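Side-chain contacts in putative NAD(P)H-flavin oxidoreductase (Streptococcus pyogenes serotype M1, PDB 2HAY), which probably uses bound FMN and NAD(P)H in oxidoreductase chemistry, as a member of the nitroreductase family: residues K92-D97 / D142-Q147; P99-S104 / S118-Y123; W43-S48 / T148-G153. All blocks are in the same frame, centred on the assembly; numbering follows the deposited sequence.

Interaction 1: K92-D97 / D142-Q147. With FMN (flavin mononucleotide), chain F.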
loop_
_atom_site.group_PDB
_atom_site.type_symbol
_atom_site.label_atom_id
_atom_site.label_comp_id
_atom_site.label_asym_id
_atom_site.label_seq_id
_atom_site.Cartn_x
_atom_site.Cartn_y
_atom_site.Cartn_z
ATOM N N LYS B 92 -14.044 9.465 0.009
ATOM C CA LYS B 92 -14.675 9.477 1.333
ATOM C C LYS B 92 -16.004 8.768 1.263
ATOM O O LYS B 92 -16.577 8.602 0.183
ATOM C CB LYS B 92 -14.920 10.923 1.808
ATOM C CG LYS B 92 -13.624 11.718 2.024
ATOM C CD LYS B 92 -13.945 13.131 2.475
ATOM C CE LYS B 92 -12.697 13.841 3.045
ATOM N NZ LYS B 92 -13.005 15.295 3.288
ATOM N N HIS B 93 -16.499 8.352 2.412
ATOM C CA HIS B 93 -17.870 7.845 2.495
ATOM C C HIS B 93 -18.188 6.617 1.641
ATOM O O HIS B 93 -19.304 6.445 1.143
ATOM C CB HIS B 93 -18.844 8.986 2.217
ATOM C CG HIS B 93 -18.703 10.113 3.184
ATOM N ND1 HIS B 93 -18.982 9.972 4.534
ATOM C CD2 HIS B 93 -18.313 11.395 3.006
ATOM C CE1 HIS B 93 -18.776 11.129 5.140
ATOM N NE2 HIS B 93 -18.359 12.005 4.239
ATOM N N ALA B 94 -17.200 5.744 1.493
ATOM C CA ALA B 94 -17.413 4.522 0.714
ATOM C C ALA B 94 -18.065 3.452 1.586
ATOM O O ALA B 94 -17.510 2.373 1.763
ATOM C CB ALA B 94 -16.066 4.047 0.063
ATOM N N ARG B 95 -19.259 3.761 2.112
ATOM C CA ARG B 95 -20.018 2.859 2.964
ATOM C C ARG B 95 -20.671 1.792 2.079
ATOM O O ARG B 95 -20.902 2.027 0.896
ATOM C CB ARG B 95 -21.099 3.659 3.718
ATOM C CG ARG B 95 -21.589 3.017 5.025
ATOM C CD ARG B 95 -22.439 4.009 5.835
ATOM N NE ARG B 95 -23.030 3.390 7.005
ATOM C CZ ARG B 95 -24.221 2.786 7.034
ATOM N NH1 ARG B 95 -24.979 2.716 5.936
ATOM N NH2 ARG B 95 -24.650 2.235 8.165
ATOM N N TYR B 96 -20.989 0.634 2.651
ATOM C CA TYR B 96 -21.565 -0.475 1.884
ATOM C C TYR B 96 -22.779 -0.076 1.025
ATOM O O TYR B 96 -22.986 -0.658 -0.042
ATOM C CB TYR B 96 -21.923 -1.667 2.793
ATOM C CG TYR B 96 -22.969 -1.352 3.835
ATOM C CD1 TYR B 96 -22.605 -0.833 5.073
ATOM C CD2 TYR B 96 -24.324 -1.567 3.576
ATOM C CE1 TYR B 96 -23.563 -0.515 6.016
ATOM C CE2 TYR B 96 -25.309 -1.238 4.526
ATOM C CZ TYR B 96 -24.914 -0.733 5.739
ATOM O OH TYR B 96 -25.861 -0.424 6.686
ATOM N N ASP B 97 -23.562 0.921 1.469
ATOM C CA ASP B 97 -24.763 1.309 0.726
ATOM C C ASP B 97 -24.599 2.556 -0.145
ATOM O O ASP B 97 -25.583 3.090 -0.650
ATOM C CB ASP B 97 -25.959 1.452 1.675
ATOM C CG ASP B 97 -25.743 2.521 2.727
ATOM O OD1 ASP B 97 -26.742 3.071 3.237
ATOM O OD2 ASP B 97 -24.565 2.824 3.018
ATOM N N ASP B 142 -9.739 6.050 5.762
ATOM C CA ASP B 142 -8.428 5.428 5.952
ATOM C C ASP B 142 -8.396 4.082 5.219
ATOM O O ASP B 142 -7.369 3.697 4.666
ATOM C CB ASP B 142 -8.081 5.314 7.440
ATOM C CG ASP B 142 -7.478 6.606 8.005
ATOM O OD1 ASP B 142 -6.891 7.399 7.239
ATOM O OD2 ASP B 142 -7.544 6.831 9.229
ATOM N N TRP B 143 -9.547 3.414 5.132
ATOM C CA TRP B 143 -9.640 2.211 4.339
ATOM C C TRP B 143 -9.430 2.407 2.837
ATOM O O TRP B 143 -8.663 1.654 2.211
ATOM C CB TRP B 143 -10.961 1.515 4.618
ATOM C CG TRP B 143 -11.231 0.332 3.763
ATOM C CD1 TRP B 143 -10.540 -0.855 3.744
ATOM C CD2 TRP B 143 -12.288 0.201 2.798
ATOM N NE1 TRP B 143 -11.120 -1.727 2.848
ATOM C CE2 TRP B 143 -12.189 -1.109 2.247
ATOM C CE3 TRP B 143 -13.319 1.050 2.364
ATOM C CZ2 TRP B 143 -13.077 -1.588 1.256
ATOM C CZ3 TRP B 143 -14.206 0.576 1.384
ATOM C CH2 TRP B 143 -14.071 -0.739 0.839
ATOM N N THR B 144 -10.084 3.397 2.231
ATOM C CA THR B 144 -9.770 3.688 0.831
ATOM C C THR B 144 -8.351 4.217 0.641
ATOM O O THR B 144 -7.680 3.890 -0.373
ATOM C CB THR B 144 -10.798 4.641 0.163
ATOM O OG1 THR B 144 -10.839 5.869 0.903
ATOM C CG2 THR B 144 -12.174 4.008 0.186
ATOM N N ALA B 145 -7.897 5.046 1.596
ATOM C CA ALA B 145 -6.519 5.540 1.578
ATOM C C ALA B 145 -5.516 4.367 1.578
ATOM O O ALA B 145 -4.511 4.410 0.832
ATOM C CB ALA B 145 -6.254 6.526 2.715
ATOM N N LYS B 146 -5.805 3.300 2.339
ATOM C CA LYS B 146 -4.940 2.095 2.333
ATOM C C LYS B 146 -4.769 1.533 0.946
ATOM O O LYS B 146 -3.649 1.143 0.573
ATOM C CB LYS B 146 -5.475 0.985 3.218
ATOM C CG LYS B 146 -5.346 1.231 4.712
ATOM C CD LYS B 146 -6.052 0.166 5.509
ATOM C CE LYS B 146 -6.018 0.519 6.976
ATOM N NZ LYS B 146 -6.764 -0.483 7.797
ATOM N N GLN B 147 -5.868 1.455 0.180
ATOM C CA GLN B 147 -5.778 0.913 -1.189
ATOM C C GLN B 147 -4.766 1.681 -2.053
ATOM O O GLN B 147 -4.037 1.092 -2.866
ATOM C CB GLN B 147 -7.150 0.844 -1.891
ATOM C CG GLN B 147 -8.331 0.280 -1.037
ATOM C CD GLN B 147 -8.010 -1.014 -0.348
ATOM O OE1 GLN B 147 -7.660 -2.007 -0.987
ATOM N NE2 GLN B 147 -8.132 -1.015 0.975
HETATM N N1 FMN F . -10.167 -11.126 -3.410
HETATM C C2 FMN F . -10.777 -12.143 -2.681
HETATM O O2 FMN F . -11.243 -13.149 -3.238
HETATM N N3 FMN F . -10.892 -12.049 -1.307
HETATM C C4 FMN F . -10.427 -10.951 -0.599
HETATM O O4 FMN F . -10.996 -10.646 0.460
HETATM C C4A FMN F . -9.796 -9.921 -1.320
HETATM N N5 FMN F . -9.320 -8.793 -0.623
HETATM C C5A FMN F . -8.655 -7.759 -1.288
HETATM C C6 FMN F . -8.145 -6.686 -0.567
HETATM C C7 FMN F . -7.486 -5.637 -1.203
HETATM C C7M FMN F . -6.460 -4.875 -0.388
HETATM C C8 FMN F . -7.348 -5.687 -2.605
HETATM C C8M FMN F . -6.189 -4.969 -3.225
HETATM C C9 FMN F . -7.871 -6.767 -3.333
HETATM C C9A FMN F . -8.515 -7.823 -2.683
HETATM N N10 FMN F . -9.011 -8.943 -3.397
HETATM C C10 FMN F . -9.656 -10.005 -2.729
HETATM C "C1'" FMN F . -9.052 -8.878 -4.897
HETATM C "C2'" FMN F . -10.051 -7.845 -5.450
HETATM O "O2'" FMN F . -11.385 -8.329 -5.394
HETATM C "C3'" FMN F . -9.630 -7.550 -6.893
HETATM O "O3'" FMN F . -8.383 -6.906 -6.808
HETATM C "C4'" FMN F . -10.583 -6.701 -7.751
HETATM O "O4'" FMN F . -11.781 -7.399 -8.047
HETATM C "C5'" FMN F . -9.865 -6.257 -9.040
HETATM O "O5'" FMN F . -9.634 -7.332 -9.952
HETATM P P FMN F . -8.186 -7.967 -10.329
HETATM O O1P FMN F . -8.359 -9.454 -10.484
HETATM O O2P FMN F . -7.119 -7.691 -9.307
HETATM O O3P FMN F . -7.725 -7.414 -11.627
#
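W143 and T144 reach A94 from adjacent positions on one helix, and the indole is the longer of the two arms. Its CB leaves the helix with CG anti to the backbone N (chi1 174°), which swings the ring toward the loop 92-97. Along the six-membered ring, CZ3 makes the contact: it lies 3.8 Å from A94 O, approached obliquely, with A94 CB a little farther off. On the five-membered side of the same indole, NE1 is hydrogen-bonded to E170 of the second subunit. T144 completes the seat of the alanine methyl, its CG2 standing 3.9 Å from A94 CB, while OG1 is hydrogen-bonded to E91 O, with F141 O also near.

A94 is the centre of an inverse gamma turn, closed by a weak bond of 2.9 Å from R95 N to H93 O, and its own carbonyl also accepts a hydrogen bond from Q127 on helix 116-130. The turn leads out of strand 84-91, and the helix it meets, 137-162, is the long interface helix of the nitroreductase dimer; D142 and K146 form reciprocal salt bridges with their counterparts on the second subunit. One turn beyond W143, Q147 bends at chi2 so that NE2 returns to W143 O at 3.0 Å, almost straight (168°) and close to the plane of its amide. That grip fixes the amide's rotation; OE1 accepts a probable hydrogen bond from S48 N, and the flavin methyl C7M lies 3.2 Å from OE1. NE2 is also hydrogen-bonded to E170 of the second subunit.

Interaction 2: P99-S104 / S118-Y123. With SO4 (sulfate ion), chain G.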
loop_
_atom_site.group_PDB
_atom_site.type_symbol
_atom_site.label_atom_id
_atom_site.label_comp_id
_atom_site.label_asym_id
_atom_site.label_seq_id
_atom_site.Cartn_x
_atom_site.Cartn_y
_atom_site.Cartn_z
ATOM N N PRO B 99 -23.308 4.992 -3.412
ATOM C CA PRO B 99 -23.313 4.877 -4.880
ATOM C C PRO B 99 -21.991 4.319 -5.411
ATOM O O PRO B 99 -22.009 3.479 -6.306
ATOM C CB PRO B 99 -23.554 6.321 -5.356
ATOM C CG PRO B 99 -24.225 7.002 -4.198
ATOM C CD PRO B 99 -23.569 6.378 -2.975
ATOM N N ALA B 100 -20.856 4.749 -4.848
ATOM C CA ALA B 100 -19.550 4.172 -5.248
ATOM C C ALA B 100 -19.482 2.632 -5.151
ATOM O O ALA B 100 -19.037 1.969 -6.099
ATOM C CB ALA B 100 -18.374 4.828 -4.493
ATOM N N ILE B 101 -19.920 2.066 -4.022
ATOM C CA ILE B 101 -19.878 0.602 -3.843
ATOM C C ILE B 101 -20.807 -0.088 -4.851
ATOM O O ILE B 101 -20.462 -1.118 -5.421
ATOM C CB ILE B 101 -20.134 0.119 -2.369
ATOM C CG1 ILE B 101 -18.817 -0.055 -1.590
ATOM C CG2 ILE B 101 -20.704 -1.272 -2.349
ATOM C CD1 ILE B 101 -18.285 1.182 -1.050
ATOM N N LYS B 102 -21.971 0.509 -5.079
ATOM C CA LYS B 102 -22.943 0.006 -6.062
ATOM C C LYS B 102 -22.384 0.035 -7.492
ATOM O O LYS B 102 -22.567 -0.897 -8.266
ATOM C CB LYS B 102 -24.236 0.821 -5.979
ATOM C CG LYS B 102 -25.395 0.204 -6.740
ATOM C CD LYS B 102 -26.614 1.093 -6.745
ATOM C CE LYS B 102 -27.624 0.590 -7.792
ATOM N NZ LYS B 102 -28.981 1.175 -7.548
ATOM N N ASN B 103 -21.681 1.107 -7.830
ATOM C CA ASN B 103 -21.117 1.235 -9.158
ATOM C C ASN B 103 -20.000 0.235 -9.426
ATOM O O ASN B 103 -19.784 -0.166 -10.561
ATOM C CB ASN B 103 -20.638 2.660 -9.394
ATOM C CG ASN B 103 -21.783 3.649 -9.490
ATOM O OD1 ASN B 103 -22.893 3.304 -9.900
ATOM N ND2 ASN B 103 -21.511 4.897 -9.130
ATOM N N SER B 104 -19.316 -0.188 -8.366
ATOM C CA SER B 104 -18.183 -1.096 -8.485
ATOM C C SER B 104 -18.680 -2.515 -8.815
ATOM O O SER B 104 -17.971 -3.311 -9.428
ATOM C CB SER B 104 -17.310 -1.059 -7.216
ATOM O OG SER B 104 -17.963 -1.630 -6.091
ATOM N N SER B 118 -27.172 -9.537 -2.709
ATOM C CA SER B 118 -26.426 -10.505 -1.917
ATOM C C SER B 118 -24.978 -10.059 -1.660
ATOM O O SER B 118 -24.456 -10.284 -0.566
ATOM C CB SER B 118 -26.441 -11.884 -2.566
ATOM O OG SER B 118 -25.317 -12.051 -3.417
ATOM N N ARG B 119 -24.321 -9.466 -2.664
ATOM C CA ARG B 119 -22.983 -8.911 -2.430
ATOM C C ARG B 119 -23.043 -7.743 -1.458
ATOM O O ARG B 119 -22.228 -7.661 -0.546
ATOM C CB ARG B 119 -22.246 -8.552 -3.727
ATOM C CG ARG B 119 -21.206 -9.607 -4.108
ATOM C CD ARG B 119 -21.156 -9.813 -5.619
ATOM N NE ARG B 119 -20.304 -10.931 -6.055
ATOM C CZ ARG B 119 -18.971 -10.901 -6.078
ATOM N NH1 ARG B 119 -18.279 -11.958 -6.508
ATOM N NH2 ARG B 119 -18.320 -9.815 -5.661
ATOM N N LEU B 120 -24.045 -6.880 -1.622
ATOM C CA LEU B 120 -24.214 -5.735 -0.720
ATOM C C LEU B 120 -24.317 -6.182 0.740
ATOM O O LEU B 120 -23.790 -5.515 1.646
ATOM C CB LEU B 120 -25.409 -4.870 -1.119
ATOM C CG LEU B 120 -25.206 -4.038 -2.393
ATOM C CD1 LEU B 120 -26.482 -3.261 -2.726
ATOM C CD2 LEU B 120 -24.037 -3.107 -2.239
ATOM N N LYS B 121 -24.957 -7.329 0.941
ATOM C CA LYS B 121 -25.118 -7.925 2.259
ATOM C C LYS B 121 -23.789 -8.398 2.850
ATOM O O LYS B 121 -23.564 -8.249 4.045
ATOM C CB LYS B 121 -26.102 -9.089 2.185
ATOM C CG LYS B 121 -26.823 -9.363 3.464
ATOM C CD LYS B 121 -28.235 -9.891 3.161
ATOM C CE LYS B 121 -29.226 -9.511 4.261
ATOM N NZ LYS B 121 -30.435 -8.801 3.702
ATOM N N LEU B 122 -22.928 -8.978 2.019
ATOM C CA LEU B 122 -21.565 -9.301 2.434
ATOM C C LEU B 122 -20.742 -8.048 2.733
ATOM O O LEU B 122 -19.967 -7.998 3.700
ATOM C CB LEU B 122 -20.833 -10.090 1.346
ATOM C CG LEU B 122 -20.201 -11.393 1.848
ATOM C CD1 LEU B 122 -19.372 -11.998 0.723
ATOM C CD2 LEU B 122 -19.378 -11.195 3.159
ATOM N N TYR B 123 -20.878 -7.047 1.876
ATOM C CA TYR B 123 -20.099 -5.813 2.069
ATOM C C TYR B 123 -20.557 -5.134 3.343
ATOM O O TYR B 123 -19.759 -4.531 4.032
ATOM C CB TYR B 123 -20.190 -4.867 0.868
ATOM C CG TYR B 123 -19.604 -5.406 -0.428
ATOM C CD1 TYR B 123 -19.955 -4.845 -1.647
ATOM C CD2 TYR B 123 -18.724 -6.490 -0.434
ATOM C CE1 TYR B 123 -19.435 -5.326 -2.834
ATOM C CE2 TYR B 123 -18.185 -6.982 -1.619
ATOM C CZ TYR B 123 -18.548 -6.385 -2.819
ATOM O OH TYR B 123 -18.045 -6.863 -4.011
HETATM S S SO4 G . -15.101 -9.961 -3.662
HETATM O O1 SO4 G . -16.563 -9.843 -3.354
HETATM O O2 SO4 G . -14.379 -9.507 -2.395
HETATM O O3 SO4 G . -14.768 -11.479 -4.026
HETATM O O4 SO4 G . -14.688 -9.010 -4.883
HETATM O O HOH W 1 -17.375 -4.376 -5.862
#
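The Y123 ring meets I101 obliquely, CD1 lying 3.7 Å from the methyl CG2. One face of the ring carries R119 O, 3.5 Å above the plane and offset toward the rim. At the edge, near the ring plane, stands O1 of a sulfate ion that probably came from the crystallisation liquor. The guanidinium of R119 has sulfate O4 and Y123 OH at its own edge, in plane, whereas O1 reaches it obliquely, 2.9 Å from NH2.

CG2 of I101 serves both residues of helix 116-130. Besides the tyrosine it touches L120 CD2 at 3.8 Å, the two aliphatic side chains sliding past each other in opposite directions. L120 holds CG beside its backbone N (chi1 -72°), and although its CB does not aim at the neighbouring helix, the extended branch brings CD2 back to it. I49, L51 and L105 pack around this apolar patch.

The polar rim is made by a water. It donates to S104 OG at 2.8 Å and is also hydrogen-bonded to Y123 OH at 3.2 Å, bridging the two helices beside the apolar patch. S104 OG in turn donates to I101 O (2.6 Å), which pins the hydroxyl against its own helix. Helices 99-106 and 116-130 together form the helical excursion between strand 84-91 and interface helix 137-162; as in NfsB-like nitroreductases, it borders the flavin cleft, and the Y123 side chain comes within about 7 Å of a bound FMN.

Interaction 3: W43-S48 / T148-G153. With FMN (flavin mononucleotide), chain F.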
loop_
_atom_site.group_PDB
_atom_site.type_symbol
_atom_site.label_atom_id
_atom_site.label_comp_id
_atom_site.label_asym_id
_atom_site.label_seq_id
_atom_site.Cartn_x
_atom_site.Cartn_y
_atom_site.Cartn_z
ATOM N N TRP B 43 -3.372 2.646 -12.015
ATOM C CA TRP B 43 -4.710 2.383 -12.519
ATOM C C TRP B 43 -5.072 0.899 -12.473
ATOM O O TRP B 43 -6.207 0.550 -12.163
ATOM C CB TRP B 43 -4.802 2.900 -13.953
ATOM C CG TRP B 43 -6.066 2.567 -14.688
ATOM C CD1 TRP B 43 -7.345 2.869 -14.313
ATOM C CD2 TRP B 43 -6.165 1.901 -15.949
ATOM N NE1 TRP B 43 -8.246 2.413 -15.265
ATOM C CE2 TRP B 43 -7.546 1.822 -16.280
ATOM C CE3 TRP B 43 -5.220 1.365 -16.840
ATOM C CZ2 TRP B 43 -8.004 1.224 -17.463
ATOM C CZ3 TRP B 43 -5.669 0.761 -18.011
ATOM C CH2 TRP B 43 -7.059 0.694 -18.316
ATOM N N LEU B 44 -4.113 0.045 -12.834
ATOM C CA LEU B 44 -4.285 -1.421 -12.922
ATOM C C LEU B 44 -4.093 -2.168 -11.613
ATOM O O LEU B 44 -4.307 -3.389 -11.566
ATOM C CB LEU B 44 -3.326 -2.004 -13.957
ATOM C CG LEU B 44 -3.771 -1.636 -15.381
ATOM C CD1 LEU B 44 -2.830 -2.119 -16.455
ATOM C CD2 LEU B 44 -5.161 -2.169 -15.600
ATOM N N SER B 45 -3.692 -1.439 -10.571
ATOM C CA SER B 45 -3.590 -1.989 -9.221
ATOM C C SER B 45 -4.908 -2.547 -8.688
ATOM O O SER B 45 -5.970 -2.009 -8.975
ATOM C CB SER B 45 -3.099 -0.945 -8.213
ATOM O OG SER B 45 -1.776 -0.579 -8.485
ATOM N N PRO B 46 -4.831 -3.614 -7.875
ATOM C CA PRO B 46 -6.046 -4.084 -7.235
ATOM C C PRO B 46 -6.464 -3.195 -6.068
ATOM O O PRO B 46 -5.629 -2.584 -5.390
ATOM C CB PRO B 46 -5.661 -5.491 -6.770
ATOM C CG PRO B 46 -4.179 -5.337 -6.426
ATOM C CD PRO B 46 -3.661 -4.457 -7.531
ATOM N N SER B 47 -7.763 -3.122 -5.829
ATOM C CA SER B 47 -8.247 -2.447 -4.653
ATOM C C SER B 47 -9.277 -3.368 -4.040
ATOM O O SER B 47 -9.922 -4.152 -4.744
ATOM C CB SER B 47 -8.859 -1.075 -5.006
ATOM O OG SER B 47 -9.844 -1.214 -6.023
ATOM N N SER B 48 -9.424 -3.289 -2.723
ATOM C CA SER B 48 -10.410 -4.092 -2.016
ATOM C C SER B 48 -11.800 -3.948 -2.630
ATOM O O SER B 48 -12.272 -2.835 -2.926
ATOM C CB SER B 48 -10.409 -3.695 -0.555
ATOM O OG SER B 48 -11.279 -4.495 0.180
ATOM N N THR B 148 -4.717 2.996 -1.879
ATOM C CA THR B 148 -3.821 3.849 -2.695
ATOM C C THR B 148 -2.369 3.547 -2.430
ATOM O O THR B 148 -1.534 3.741 -3.324
ATOM C CB THR B 148 -4.060 5.366 -2.503
ATOM O OG1 THR B 148 -3.560 5.770 -1.213
ATOM C CG2 THR B 148 -5.537 5.702 -2.663
ATOM N N TYR B 149 -2.056 3.078 -1.216
ATOM C CA TYR B 149 -0.679 2.616 -0.888
ATOM C C TYR B 149 -0.245 1.393 -1.729
ATOM O O TYR B 149 0.934 1.241 -2.000
ATOM C CB TYR B 149 -0.510 2.351 0.608
ATOM C CG TYR B 149 -0.469 3.617 1.430
ATOM C CD1 TYR B 149 -1.655 4.332 1.733
ATOM C CD2 TYR B 149 0.735 4.112 1.908
ATOM C CE1 TYR B 149 -1.609 5.508 2.473
ATOM C CE2 TYR B 149 0.779 5.313 2.655
ATOM C CZ TYR B 149 -0.385 5.990 2.932
ATOM O OH TYR B 149 -0.351 7.149 3.672
ATOM N N ILE B 150 -1.177 0.525 -2.130
ATOM C CA ILE B 150 -0.864 -0.540 -3.124
ATOM C C ILE B 150 -0.344 0.070 -4.455
ATOM O O ILE B 150 0.692 -0.376 -5.025
ATOM C CB ILE B 150 -2.086 -1.466 -3.402
ATOM C CG1 ILE B 150 -2.651 -2.039 -2.089
ATOM C CG2 ILE B 150 -1.739 -2.558 -4.465
ATOM C CD1 ILE B 150 -3.891 -2.934 -2.238
ATOM N N ALA B 151 -1.076 1.080 -4.935
ATOM C CA ALA B 151 -0.751 1.827 -6.146
ATOM C C ALA B 151 0.559 2.560 -5.950
ATOM O O ALA B 151 1.400 2.554 -6.832
ATOM C CB ALA B 151 -1.866 2.831 -6.486
ATOM N N LEU B 152 0.740 3.163 -4.782
ATOM C CA LEU B 152 2.006 3.787 -4.464
ATOM C C LEU B 152 3.165 2.821 -4.689
ATOM O O LEU B 152 4.170 3.167 -5.334
ATOM C CB LEU B 152 1.997 4.289 -3.027
ATOM C CG LEU B 152 3.141 5.205 -2.620
ATOM C CD1 LEU B 152 3.080 6.527 -3.418
ATOM C CD2 LEU B 152 2.982 5.444 -1.134
ATOM N N GLY B 153 3.024 1.620 -4.138
ATOM C CA GLY B 153 3.990 0.559 -4.305
ATOM C C GLY B 153 4.224 0.183 -5.762
ATOM O O GLY B 153 5.374 0.063 -6.196
HETATM N N1 FMN F . -10.167 -11.126 -3.410
HETATM C C2 FMN F . -10.777 -12.143 -2.681
HETATM O O2 FMN F . -11.243 -13.149 -3.238
HETATM N N3 FMN F . -10.892 -12.049 -1.307
HETATM C C4 FMN F . -10.427 -10.951 -0.599
HETATM O O4 FMN F . -10.996 -10.646 0.460
HETATM C C4A FMN F . -9.796 -9.921 -1.320
HETATM N N5 FMN F . -9.320 -8.793 -0.623
HETATM C C5A FMN F . -8.655 -7.759 -1.288
HETATM C C6 FMN F . -8.145 -6.686 -0.567
HETATM C C7 FMN F . -7.486 -5.637 -1.203
HETATM C C7M FMN F . -6.460 -4.875 -0.388
HETATM C C8 FMN F . -7.348 -5.687 -2.605
HETATM C C8M FMN F . -6.189 -4.969 -3.225
HETATM C C9 FMN F . -7.871 -6.767 -3.333
HETATM C C9A FMN F . -8.515 -7.823 -2.683
HETATM N N10 FMN F . -9.011 -8.943 -3.397
HETATM C C10 FMN F . -9.656 -10.005 -2.729
HETATM C "C1'" FMN F . -9.052 -8.878 -4.897
HETATM C "C2'" FMN F . -10.051 -7.845 -5.450
HETATM O "O2'" FMN F . -11.385 -8.329 -5.394
HETATM C "C3'" FMN F . -9.630 -7.550 -6.893
HETATM O "O3'" FMN F . -8.383 -6.906 -6.808
HETATM C "C4'" FMN F . -10.583 -6.701 -7.751
HETATM O "O4'" FMN F . -11.781 -7.399 -8.047
HETATM C "C5'" FMN F . -9.865 -6.257 -9.040
HETATM O "O5'" FMN F . -9.634 -7.332 -9.952
HETATM P P FMN F . -8.186 -7.967 -10.329
HETATM O O1P FMN F . -8.359 -9.454 -10.484
HETATM O O2P FMN F . -7.119 -7.691 -9.307
HETATM O O3P FMN F . -7.725 -7.414 -11.627
#
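Part of the wall of the FMN pocket at the dimer interface, a hallmark of the nitroreductase fold, is formed here by P46 and I150. The loop 43-48 follows helix 32-43 and passes the interface helix 137-162, coming nearest where the CA atoms of S45 and A151 are 5.7 Å apart. P46 and I150 cross at an angle: the proline CD lies 4.1 Å from the I150 methyl CG2. The isoleucine is extended past this point, CG1 beside the backbone N (chi1 -53°) and CD1 continuing outward (chi2 178°). Its tip CD1 meets both P46 O, at 3.6 Å, and the flavin methyl C8M, an unusually short approach whose exact length is doubtful.

P46 touches the flavin along its other atoms, with CB 3.1 Å from the ribityl oxygen O3' and CG against C8M. Farther along the loop the backbone itself reaches the cofactor: S48 N stands above the flavin plane at the outer rim of the dimethylbenzene ring, 3.2 Å from C8. The S48 hydroxyl, OG, is hydrogen-bonded to E170 of the second subunit. The second subunit supplies much of the polar hold on FMN, through residues including R19, T20 and G171, whereas these two segments contribute mainly shape and apolar surface.

At the far end from the flavin, S45 turns its side chain toward the helix. Its hydroxyl is satisfied by A41 O and by N154, and the same OG rests on the helix backbone, 3.5 Å from A151 CA.

All three contacts are buried, yet they lie at different depths: the centre of interaction 3 is about 6 Å from the centre of the chain, that of interaction 1 about 14 Å and that of interaction 2 about 23 Å. Interactions 1 and 3 share helix 137-162 and the same FMN, and the two contacts join at the flavin. Interaction 2 joins interaction 1 by packing, with I101 CD1 3.2 Å from A94 O, but stays about 7 Å at nearest atoms from interaction 3. Near the centre, a loop and the helix pack apolar groups against the flavin; farther out, water and sulfate border the aliphatic packing.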